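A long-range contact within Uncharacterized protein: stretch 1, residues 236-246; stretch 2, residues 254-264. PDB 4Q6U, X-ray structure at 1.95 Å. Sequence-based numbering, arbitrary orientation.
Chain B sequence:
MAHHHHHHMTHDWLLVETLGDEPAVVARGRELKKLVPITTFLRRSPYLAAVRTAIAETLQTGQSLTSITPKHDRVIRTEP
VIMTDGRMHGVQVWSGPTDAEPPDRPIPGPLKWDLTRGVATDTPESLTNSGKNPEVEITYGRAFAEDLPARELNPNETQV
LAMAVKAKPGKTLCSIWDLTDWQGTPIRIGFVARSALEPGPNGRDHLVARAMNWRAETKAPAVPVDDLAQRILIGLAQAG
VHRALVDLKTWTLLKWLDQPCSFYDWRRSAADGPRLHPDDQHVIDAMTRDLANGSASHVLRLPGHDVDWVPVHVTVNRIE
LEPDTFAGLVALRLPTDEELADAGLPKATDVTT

Stretch 1 (236-246) LAQAGVHRALV
Stretch 2 254-264: LKWLDQPCSFY

Two antiparallel strands, one running to Val246 and the other through Leu254-Trp256, pair edge to edge here, and an arginine-aspartate salt bridge and a histidine clasp extend the contact beyond the ladder, illustrating how side chains take over where backbone pairing ends. The strand axes run at 165° and approach to 4.6 Å; 759 Å² is buried. Leu245 (phi/psi -100/139) faces Lys255 in a hydrogen-bonded pair (CA-CA 5.1 Å): Leu245 N donates to Lys255 O (2.8 Å); Leu245 O accepts from Leu254 N (2.8 Å) and weakly from Lys255 N (3.3 Å). On the other sheet face, Ala244 (-152/157) opposes Trp256 in a non-hydrogen-bonded pair (CA-CA 4.4 Å), its small CB 3.8 Å from Trp256 CE3. Leu257 N then reaches Arg243 O (2.9 Å), while Leu257 CD1 lies 4.2 Å from Leu245 CG; both leucines are buried m,t rotamers.

Asp258 (chi1 m) binds Arg243 three times: OD2 accepts from backbone N and from NE (both 3.0 Å), and OD1 from NH2 (2.9 Å). The m,t,m,t arginine meets Asp258 OD1 at its guanidinium edge, and the salt bridge balances the two buried charges. A type II turn, Gln238 to Val241, comes just before His242; at Gly240 (86/-10) a CB would jam against Ala239 O, so glycine fits. Water 1 joins Gln238 N (2.9 Å) to Asp258 OD2 (2.8 Å). His242 (m, chi2 -105°) donates from ND1 to Gln259 O (2.7 Å), while Cys261 CB covers one ring face, 3.6 Å from the His242 centroid. The Phe263 ring lies obliquely nearby, its plane at 87° to the imidazole.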

# COMPACT_ATOMS: atom_id res chain seq x y z
N LEU B 236 5.12 -15.21 -3.89
CA LEU B 236 6.53 -15.62 -3.89
C LEU B 236 6.86 -16.61 -2.77
O LEU B 236 7.99 -17.12 -2.67
CB LEU B 236 7.44 -14.39 -3.77
CG LEU B 236 7.60 -13.55 -5.04
CD1 LEU B 236 8.24 -12.21 -4.71
CD2 LEU B 236 8.45 -14.33 -6.06
N ALA B 237 5.88 -16.91 -1.92
CA ALA B 237 6.10 -17.86 -0.83
C ALA B 237 6.48 -19.22 -1.41
O ALA B 237 6.13 -19.54 -2.55
CB ALA B 237 4.87 -17.98 0.05
N GLN B 238 7.21 -20.01 -0.64
CA GLN B 238 7.72 -21.28 -1.14
C GLN B 238 7.78 -22.27 0.01
O GLN B 238 8.25 -21.93 1.10
CB GLN B 238 9.10 -21.10 -1.76
CG GLN B 238 9.79 -22.39 -2.17
CD GLN B 238 9.48 -22.75 -3.60
OE1 GLN B 238 9.30 -21.88 -4.45
NE2 GLN B 238 9.39 -24.05 -3.89
N ALA B 239 7.28 -23.48 -0.22
CA ALA B 239 7.25 -24.50 0.82
C ALA B 239 8.67 -24.79 1.30
O ALA B 239 9.59 -24.92 0.49
CB ALA B 239 6.58 -25.77 0.32
N GLY B 240 8.83 -24.86 2.62
CA GLY B 240 10.13 -25.11 3.21
C GLY B 240 10.95 -23.85 3.40
O GLY B 240 12.00 -23.87 4.04
N VAL B 241 10.49 -22.74 2.83
CA VAL B 241 11.21 -21.48 2.95
C VAL B 241 10.44 -20.50 3.82
O VAL B 241 9.25 -20.28 3.63
CB VAL B 241 11.46 -20.84 1.59
CG1 VAL B 241 12.26 -19.54 1.76
CG2 VAL B 241 12.19 -21.82 0.65
N HIS B 242 11.14 -19.91 4.78
CA HIS B 242 10.50 -18.97 5.70
C HIS B 242 11.18 -17.60 5.64
O HIS B 242 12.34 -17.46 6.02
CB HIS B 242 10.54 -19.53 7.12
CG HIS B 242 9.81 -20.84 7.26
ND1 HIS B 242 8.58 -20.94 7.86
CD2 HIS B 242 10.15 -22.09 6.88
CE1 HIS B 242 8.19 -22.20 7.85
NE2 HIS B 242 9.12 -22.92 7.26
N ARG B 243 10.44 -16.61 5.15
CA ARG B 243 10.96 -15.26 4.99
C ARG B 243 10.75 -14.38 6.21
O ARG B 243 9.74 -14.49 6.89
CB ARG B 243 10.34 -14.60 3.76
CG ARG B 243 10.75 -15.29 2.45
CD ARG B 243 9.90 -14.72 1.28
NE ARG B 243 8.48 -14.99 1.48
CZ ARG B 243 7.52 -14.51 0.69
NH1 ARG B 243 7.83 -13.75 -0.35
NH2 ARG B 243 6.25 -14.81 0.95
N ALA B 244 11.71 -13.49 6.46
CA ALA B 244 11.67 -12.62 7.63
C ALA B 244 12.40 -11.32 7.34
O ALA B 244 13.25 -11.27 6.45
CB ALA B 244 12.30 -13.31 8.83
N LEU B 245 12.07 -10.28 8.09
CA LEU B 245 12.87 -9.07 8.05
C LEU B 245 13.78 -9.08 9.26
O LEU B 245 13.37 -9.47 10.35
CB LEU B 245 11.99 -7.82 8.05
CG LEU B 245 11.09 -7.71 6.81
CD1 LEU B 245 10.11 -6.58 7.00
CD2 LEU B 245 11.96 -7.47 5.59
N VAL B 246 15.03 -8.67 9.06
CA VAL B 246 16.00 -8.65 10.15
C VAL B 246 16.80 -7.35 10.18
O VAL B 246 16.91 -6.66 9.16
CB VAL B 246 17.00 -9.84 10.04
CG1 VAL B 246 16.25 -11.14 9.81
CG2 VAL B 246 18.02 -9.59 8.94
N LEU B 254 12.98 -9.06 13.13
CA LEU B 254 11.97 -8.00 13.19
C LEU B 254 10.55 -8.48 12.91
O LEU B 254 9.61 -8.15 13.64
CB LEU B 254 12.30 -6.89 12.19
CG LEU B 254 13.69 -6.26 12.27
CD1 LEU B 254 13.88 -5.32 11.10
CD2 LEU B 254 13.92 -5.54 13.60
N LYS B 255 10.39 -9.26 11.84
CA LYS B 255 9.06 -9.66 11.40
C LYS B 255 9.09 -10.93 10.55
O LYS B 255 9.96 -11.08 9.70
CB LYS B 255 8.40 -8.55 10.58
CG LYS B 255 6.97 -8.89 10.18
CD LYS B 255 6.35 -7.82 9.33
CE LYS B 255 4.95 -8.21 8.93
NZ LYS B 255 3.92 -7.93 9.97
N TRP B 256 8.13 -11.82 10.79
CA TRP B 256 7.93 -12.97 9.91
C TRP B 256 7.00 -12.59 8.76
O TRP B 256 5.96 -11.98 9.00
CB TRP B 256 7.34 -14.16 10.67
CG TRP B 256 8.30 -14.78 11.63
CD1 TRP B 256 8.28 -14.68 12.99
CD2 TRP B 256 9.43 -15.59 11.30
NE1 TRP B 256 9.34 -15.39 13.53
CE2 TRP B 256 10.06 -15.95 12.51
CE3 TRP B 256 9.98 -16.05 10.09
CZ2 TRP B 256 11.20 -16.75 12.56
CZ3 TRP B 256 11.11 -16.84 10.14
CH2 TRP B 256 11.71 -17.18 11.36
N LEU B 257 7.38 -12.94 7.54
CA LEU B 257 6.58 -12.62 6.35
C LEU B 257 5.77 -13.85 5.93
O LEU B 257 4.74 -13.74 5.28
CB LEU B 257 7.47 -12.15 5.21
CG LEU B 257 8.19 -10.83 5.47
CD1 LEU B 257 9.06 -10.46 4.29
CD2 LEU B 257 7.20 -9.70 5.77
N ASP B 258 6.27 -15.01 6.30
CA ASP B 258 5.52 -16.25 6.23
C ASP B 258 5.32 -16.71 7.67
O ASP B 258 5.49 -15.92 8.59
CB ASP B 258 6.27 -17.30 5.41
CG ASP B 258 6.64 -16.78 4.04
OD1 ASP B 258 5.73 -16.26 3.36
OD2 ASP B 258 7.82 -16.88 3.65
N GLN B 259 4.97 -17.97 7.87
CA GLN B 259 4.88 -18.48 9.23
C GLN B 259 6.28 -18.71 9.79
O GLN B 259 7.22 -18.96 9.04
CB GLN B 259 4.06 -19.77 9.28
CG GLN B 259 2.57 -19.57 9.02
CD GLN B 259 2.00 -18.34 9.72
OE1 GLN B 259 2.05 -18.24 10.94
NE2 GLN B 259 1.47 -17.40 8.94
N PRO B 260 6.44 -18.62 11.13
CA PRO B 260 7.77 -18.81 11.71
C PRO B 260 8.34 -20.18 11.39
O PRO B 260 7.59 -21.14 11.23
CB PRO B 260 7.53 -18.67 13.21
CG PRO B 260 6.27 -17.88 13.32
CD PRO B 260 5.43 -18.25 12.13
N CYS B 261 9.66 -20.27 11.27
CA CYS B 261 10.29 -21.55 11.02
C CYS B 261 10.65 -22.19 12.34
O CYS B 261 11.02 -21.52 13.31
CB CYS B 261 11.53 -21.40 10.13
SG CYS B 261 13.03 -20.95 10.99
N SER B 262 10.50 -23.50 12.39
CA SER B 262 10.84 -24.26 13.58
C SER B 262 12.22 -24.90 13.44
O SER B 262 12.62 -25.69 14.28
CB SER B 262 9.77 -25.33 13.85
OG SER B 262 9.50 -26.08 12.69
N PHE B 263 12.95 -24.52 12.39
CA PHE B 263 14.30 -25.08 12.16
C PHE B 263 15.22 -24.74 13.31
O PHE B 263 16.08 -25.53 13.67
CB PHE B 263 14.95 -24.55 10.87
CG PHE B 263 14.07 -24.56 9.67
CD1 PHE B 263 13.11 -25.54 9.50
CD2 PHE B 263 14.21 -23.58 8.70
CE1 PHE B 263 12.29 -25.53 8.39
CE2 PHE B 263 13.40 -23.57 7.60
CZ PHE B 263 12.44 -24.55 7.43
N TYR B 264 15.07 -23.54 13.86
CA TYR B 264 15.97 -23.10 14.93
C TYR B 264 15.21 -22.31 16.00
O TYR B 264 14.07 -21.90 15.79
CB TYR B 264 17.13 -22.29 14.34
CG TYR B 264 16.78 -20.85 13.96
CD1 TYR B 264 16.10 -20.55 12.79
CD2 TYR B 264 17.17 -19.79 14.77
CE1 TYR B 264 15.81 -19.24 12.45
CE2 TYR B 264 16.88 -18.48 14.44
CZ TYR B 264 16.20 -18.21 13.29
OH TYR B 264 15.92 -16.90 12.97
O HOH W 1 8.41 -18.62 1.56